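Local coordinates for protein putative oxidoreductase (Thermus thermophilus, PDB 2ISM) that is a putative oxidoreductase of the glucose/sorbosone dehydrogenase family, built as a six-bladed beta-propeller with a bound calcium ion, at residues G20-P33 with Q340-L352. Numbering follows the deposited sequence.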
loop_
_atom_site.group_PDB
_atom_site.type_symbol
_atom_site.label_atom_id
_atom_site.label_comp_id
_atom_site.label_asym_id
_atom_site.label_seq_id
_atom_site.Cartn_x
_atom_site.Cartn_y
_atom_site.Cartn_z
ATOM N N GLY B 20 -9.103 4.157 -4.410
ATOM C CA GLY B 20 -10.248 3.722 -3.549
ATOM C C GLY B 20 -9.965 2.453 -2.764
ATOM O O GLY B 20 -9.548 1.444 -3.327
ATOM N N LEU B 21 -10.193 2.500 -1.456
ATOM C CA LEU B 21 -9.962 1.340 -0.601
ATOM C C LEU B 21 -11.253 0.543 -0.463
ATOM O O LEU B 21 -12.329 1.117 -0.311
ATOM C CB LEU B 21 -9.479 1.788 0.784
ATOM C CG LEU B 21 -8.145 2.542 0.818
ATOM C CD1 LEU B 21 -7.858 3.021 2.232
ATOM C CD2 LEU B 21 -7.029 1.628 0.331
ATOM N N ARG B 22 -11.142 -0.779 -0.525
ATOM C CA ARG B 22 -12.305 -1.647 -0.407
ATOM C C ARG B 22 -12.368 -2.244 0.988
ATOM O O ARG B 22 -11.372 -2.745 1.505
ATOM C CB ARG B 22 -12.243 -2.752 -1.465
ATOM C CG ARG B 22 -12.455 -2.228 -2.879
ATOM C CD ARG B 22 -13.872 -1.698 -3.038
ATOM N NE ARG B 22 -14.838 -2.783 -3.186
ATOM C CZ ARG B 22 -15.071 -3.422 -4.330
ATOM N NH1 ARG B 22 -14.412 -3.080 -5.431
ATOM N NH2 ARG B 22 -15.949 -4.414 -4.373
ATOM N N VAL B 23 -13.549 -2.193 1.590
ATOM C CA VAL B 23 -13.745 -2.696 2.941
ATOM C C VAL B 23 -14.382 -4.073 3.018
ATOM O O VAL B 23 -15.216 -4.440 2.193
ATOM C CB VAL B 23 -14.632 -1.729 3.762
ATOM C CG1 VAL B 23 -14.884 -2.294 5.156
ATOM C CG2 VAL B 23 -13.971 -0.376 3.855
ATOM N N GLU B 24 -13.965 -4.838 4.020
ATOM C CA GLU B 24 -14.526 -6.152 4.271
ATOM C C GLU B 24 -14.501 -6.353 5.778
ATOM O O GLU B 24 -13.492 -6.086 6.438
ATOM C CB GLU B 24 -13.733 -7.251 3.557
ATOM C CG GLU B 24 -12.336 -7.497 4.074
ATOM C CD GLU B 24 -11.633 -8.592 3.295
ATOM O OE1 GLU B 24 -12.166 -9.722 3.247
ATOM O OE2 GLU B 24 -10.553 -8.323 2.728
ATOM N N GLU B 25 -15.629 -6.791 6.323
ATOM C CA GLU B 25 -15.745 -7.019 7.755
ATOM C C GLU B 25 -15.033 -8.293 8.176
ATOM O O GLU B 25 -15.272 -9.365 7.622
ATOM C CB GLU B 25 -17.220 -7.095 8.156
ATOM C CG GLU B 25 -17.447 -7.525 9.597
ATOM C CD GLU B 25 -18.898 -7.412 10.019
ATOM O OE1 GLU B 25 -19.261 -7.990 11.064
ATOM O OE2 GLU B 25 -19.672 -6.737 9.309
ATOM N N VAL B 26 -14.149 -8.163 9.159
ATOM C CA VAL B 26 -13.404 -9.298 9.676
ATOM C C VAL B 26 -14.211 -9.964 10.790
ATOM O O VAL B 26 -14.350 -11.186 10.823
ATOM C CB VAL B 26 -12.033 -8.853 10.233
ATOM C CG1 VAL B 26 -11.281 -10.051 10.791
ATOM C CG2 VAL B 26 -11.219 -8.181 9.125
ATOM N N VAL B 27 -14.751 -9.151 11.693
ATOM C CA VAL B 27 -15.548 -9.661 12.802
ATOM C C VAL B 27 -16.297 -8.501 13.452
ATOM O O VAL B 27 -15.834 -7.361 13.408
ATOM C CB VAL B 27 -14.653 -10.373 13.859
ATOM C CG1 VAL B 27 -13.694 -9.383 14.496
ATOM C CG2 VAL B 27 -15.518 -11.037 14.920
ATOM N N GLY B 28 -17.460 -8.790 14.030
ATOM C CA GLY B 28 -18.246 -7.749 14.673
ATOM C C GLY B 28 -18.826 -8.166 16.015
ATOM O O GLY B 28 -18.460 -9.206 16.570
ATOM N N GLY B 29 -19.730 -7.344 16.538
ATOM C CA GLY B 29 -20.354 -7.631 17.816
ATOM C C GLY B 29 -19.473 -7.278 19.001
ATOM O O GLY B 29 -19.786 -7.640 20.131
ATOM N N LEU B 30 -18.380 -6.559 18.746
ATOM C CA LEU B 30 -17.441 -6.173 19.801
ATOM C C LEU B 30 -17.877 -4.905 20.532
ATOM O O LEU B 30 -18.589 -4.067 19.977
ATOM C CB LEU B 30 -16.046 -5.959 19.197
ATOM C CG LEU B 30 -15.440 -7.146 18.434
ATOM C CD1 LEU B 30 -14.388 -6.649 17.457
ATOM C CD2 LEU B 30 -14.835 -8.146 19.421
ATOM N N GLU B 31 -17.451 -4.765 21.782
ATOM C CA GLU B 31 -17.803 -3.584 22.555
ATOM C C GLU B 31 -16.581 -2.686 22.703
ATOM O O GLU B 31 -15.741 -2.898 23.576
ATOM C CB GLU B 31 -18.326 -3.978 23.937
ATOM C CG GLU B 31 -19.180 -2.895 24.567
ATOM C CD GLU B 31 -19.698 -3.274 25.935
ATOM O OE1 GLU B 31 -19.646 -4.476 26.284
ATOM O OE2 GLU B 31 -20.163 -2.365 26.655
ATOM N N VAL B 32 -16.494 -1.692 21.829
ATOM C CA VAL B 32 -15.393 -0.737 21.824
ATOM C C VAL B 32 -14.006 -1.376 21.656
ATOM O O VAL B 32 -13.185 -1.361 22.578
ATOM C CB VAL B 32 -15.395 0.129 23.116
ATOM C CG1 VAL B 32 -14.454 1.324 22.946
ATOM C CG2 VAL B 32 -16.811 0.613 23.421
ATOM N N PRO B 33 -13.738 -1.971 20.479
ATOM C CA PRO B 33 -12.427 -2.589 20.237
ATOM C C PRO B 33 -11.414 -1.448 20.158
ATOM O O PRO B 33 -11.312 -0.747 19.149
ATOM C CB PRO B 33 -12.625 -3.315 18.906
ATOM C CG PRO B 33 -13.718 -2.531 18.239
ATOM C CD PRO B 33 -14.667 -2.260 19.375
ATOM N N GLN B 340 -24.035 6.057 17.696
ATOM C CA GLN B 340 -25.305 5.400 17.433
ATOM C C GLN B 340 -25.002 3.925 17.228
ATOM O O GLN B 340 -24.274 3.558 16.306
ATOM C CB GLN B 340 -25.948 5.977 16.173
ATOM C CG GLN B 340 -26.157 7.480 16.217
ATOM C CD GLN B 340 -26.679 8.027 14.901
ATOM O OE1 GLN B 340 -26.014 7.931 13.867
ATOM N NE2 GLN B 340 -27.877 8.603 14.934
ATOM N N VAL B 341 -25.553 3.083 18.092
ATOM C CA VAL B 341 -25.322 1.651 17.997
ATOM C C VAL B 341 -26.283 0.982 17.029
ATOM O O VAL B 341 -27.497 1.159 17.115
ATOM C CB VAL B 341 -25.455 0.971 19.379
ATOM C CG1 VAL B 341 -25.192 -0.520 19.252
ATOM C CG2 VAL B 341 -24.478 1.604 20.362
ATOM N N ARG B 342 -25.725 0.220 16.097
ATOM C CA ARG B 342 -26.519 -0.497 15.112
ATOM C C ARG B 342 -26.120 -1.969 15.135
ATOM O O ARG B 342 -25.042 -2.316 15.615
ATOM C CB ARG B 342 -26.303 0.095 13.717
ATOM C CG ARG B 342 -26.853 1.506 13.550
ATOM C CD ARG B 342 -27.102 1.799 12.086
ATOM N NE ARG B 342 -28.034 0.829 11.520
ATOM C CZ ARG B 342 -28.226 0.640 10.219
ATOM N NH1 ARG B 342 -29.097 -0.268 9.804
ATOM N NH2 ARG B 342 -27.542 1.353 9.335
ATOM N N PRO B 343 -26.992 -2.852 14.624
ATOM C CA PRO B 343 -26.748 -4.296 14.581
ATOM C C PRO B 343 -25.351 -4.706 14.123
ATOM O O PRO B 343 -24.844 -4.205 13.121
ATOM C CB PRO B 343 -27.835 -4.791 13.638
ATOM C CG PRO B 343 -28.972 -3.900 13.992
ATOM C CD PRO B 343 -28.303 -2.539 14.030
ATOM N N GLY B 344 -24.746 -5.627 14.867
ATOM C CA GLY B 344 -23.412 -6.110 14.545
ATOM C C GLY B 344 -22.333 -5.074 14.801
ATOM O O GLY B 344 -21.156 -5.314 14.533
ATOM N N ASP B 345 -22.727 -3.929 15.357
ATOM C CA ASP B 345 -21.774 -2.859 15.613
ATOM C C ASP B 345 -20.480 -3.112 16.351
ATOM O O ASP B 345 -20.367 -3.980 17.220
ATOM C CB ASP B 345 -22.412 -1.679 16.315
ATOM C CG ASP B 345 -22.417 -0.461 15.443
ATOM O OD1 ASP B 345 -21.572 -0.406 14.516
ATOM O OD2 ASP B 345 -23.243 0.438 15.666
ATOM N N ASP B 346 -19.523 -2.264 16.001
ATOM C CA ASP B 346 -18.158 -2.319 16.461
ATOM C C ASP B 346 -17.153 -3.334 16.004
ATOM O O ASP B 346 -16.523 -4.087 16.761
ATOM C CB ASP B 346 -18.060 -2.185 17.974
ATOM C CG ASP B 346 -18.241 -0.738 18.409
ATOM O OD1 ASP B 346 -18.531 0.075 17.501
ATOM O OD2 ASP B 346 -18.108 -0.408 19.606
ATOM N N ARG B 347 -17.104 -3.375 14.687
ATOM C CA ARG B 347 -16.350 -4.335 13.936
ATOM C C ARG B 347 -14.901 -3.988 13.710
ATOM O O ARG B 347 -14.459 -2.850 13.913
ATOM C CB ARG B 347 -16.994 -4.327 12.548
ATOM C CG ARG B 347 -18.518 -4.355 12.496
ATOM C CD ARG B 347 -18.978 -4.143 11.049
ATOM N NE ARG B 347 -20.317 -4.669 10.793
ATOM C CZ ARG B 347 -21.440 -4.126 11.245
ATOM N NH1 ARG B 347 -21.397 -3.025 11.982
ATOM N NH2 ARG B 347 -22.606 -4.692 10.970
ATOM N N VAL B 348 -14.180 -5.002 13.268
ATOM C CA VAL B 348 -12.796 -4.873 12.885
ATOM C C VAL B 348 -12.951 -4.903 11.367
ATOM O O VAL B 348 -13.501 -5.859 10.820
ATOM C CB VAL B 348 -11.975 -6.088 13.330
ATOM C CG1 VAL B 348 -10.603 -6.049 12.675
ATOM C CG2 VAL B 348 -11.837 -6.093 14.848
ATOM N N LEU B 349 -12.503 -3.848 10.699
ATOM C CA LEU B 349 -12.612 -3.772 9.250
ATOM C C LEU B 349 -11.241 -3.899 8.605
ATOM O O LEU B 349 -10.242 -3.435 9.152
ATOM C CB LEU B 349 -13.247 -2.440 8.838
ATOM C CG LEU B 349 -14.602 -2.100 9.465
ATOM C CD1 LEU B 349 -15.019 -0.704 9.054
ATOM C CD2 LEU B 349 -15.650 -3.122 9.027
ATOM N N ARG B 350 -11.201 -4.536 7.441
ATOM C CA ARG B 350 -9.955 -4.711 6.709
ATOM C C ARG B 350 -10.084 -3.971 5.382
ATOM O O ARG B 350 -11.004 -4.232 4.610
ATOM C CB ARG B 350 -9.695 -6.199 6.470
ATOM C CG ARG B 350 -8.394 -6.515 5.745
ATOM C CD ARG B 350 -8.093 -7.999 5.862
ATOM N NE ARG B 350 -9.246 -8.799 5.466
ATOM C CZ ARG B 350 -9.532 -10.002 5.956
ATOM N NH1 ARG B 350 -8.746 -10.556 6.868
ATOM N NH2 ARG B 350 -10.610 -10.649 5.535
ATOM N N LEU B 351 -9.170 -3.040 5.132
ATOM C CA LEU B 351 -9.192 -2.253 3.906
ATOM C C LEU B 351 -8.087 -2.699 2.960
ATOM O O LEU B 351 -6.902 -2.532 3.250
ATOM C CB LEU B 351 -9.045 -0.764 4.229
ATOM C CG LEU B 351 -10.297 -0.064 4.776
ATOM C CD1 LEU B 351 -10.766 -0.747 6.055
ATOM C CD2 LEU B 351 -9.986 1.402 5.034
ATOM N N LEU B 352 -8.500 -3.272 1.830
ATOM C CA LEU B 352 -7.591 -3.787 0.808
ATOM C C LEU B 352 -6.653 -4.874 1.315
ATOM O O LEU B 352 -6.481 -5.878 0.594
ATOM C CB LEU B 352 -6.771 -2.658 0.184
ATOM C CG LEU B 352 -7.532 -1.704 -0.741
ATOM C CD1 LEU B 352 -6.627 -1.330 -1.904
ATOM C CD2 LEU B 352 -8.797 -2.366 -1.270
HETATM O O HOH W 1 -22.418 -7.024 9.034
#
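Strand 23-27 pairs antiparallel with strand 348-351, and their axes approach to 4.7 Å. Glu24 and Arg350 form a hydrogen-bonded pair, flanked by the non-hydrogen-bonded pairs Val23-Leu351 and Glu25-Leu349. A beta bulge at Val26 then shifts the register. Val26 N bonds to Val348 O at 2.9 Å, and Val348 N in turn bonds to Val27 O.

Two salt bridges join the side chains. Arg350 NH2 reaches Glu24 OE1 at 2.9 Å with a nearly straight bond, from above the carboxylate plane. The two flat groups stand 78° apart. Val26 CG2 covers one face of this guanidinium. Arg347 NE meets Glu25 OE2 at 2.6 Å, in the guanidinium plane but above that of the carboxylate. Glu25 CG lies anti to the backbone N (chi1 172°), and the extended chain carries OE2 to this bond. A water links OE2 to Arg347 NH2, which also donates to Pro343 O. Gly344 O sits over one guanidinium face, and these contacts probably fix its rotation.

Val23 CG2 packs on Leu351 CG at 3.8 Å. Beyond the bulge, Val348 CG2 touches both Val27 CG1 and Leu30 CD1. Asp346 OD2 accepts from Val32 N at 3.0 Å and also binds Arg335 N, while OD1 binds Thr332 OG1.

The pairing is the "Velcro" closure of the propeller: the N-terminal strand completes the last blade as its outermost strand, beside the C-terminal strand 348-351. Strand 328-332 flanks 348-351 on its other edge. Val27 and Val348 touch Ile46 of strand 44-48 in the first blade, and Val23 and Leu351 touch Leu311 of strand 301-312.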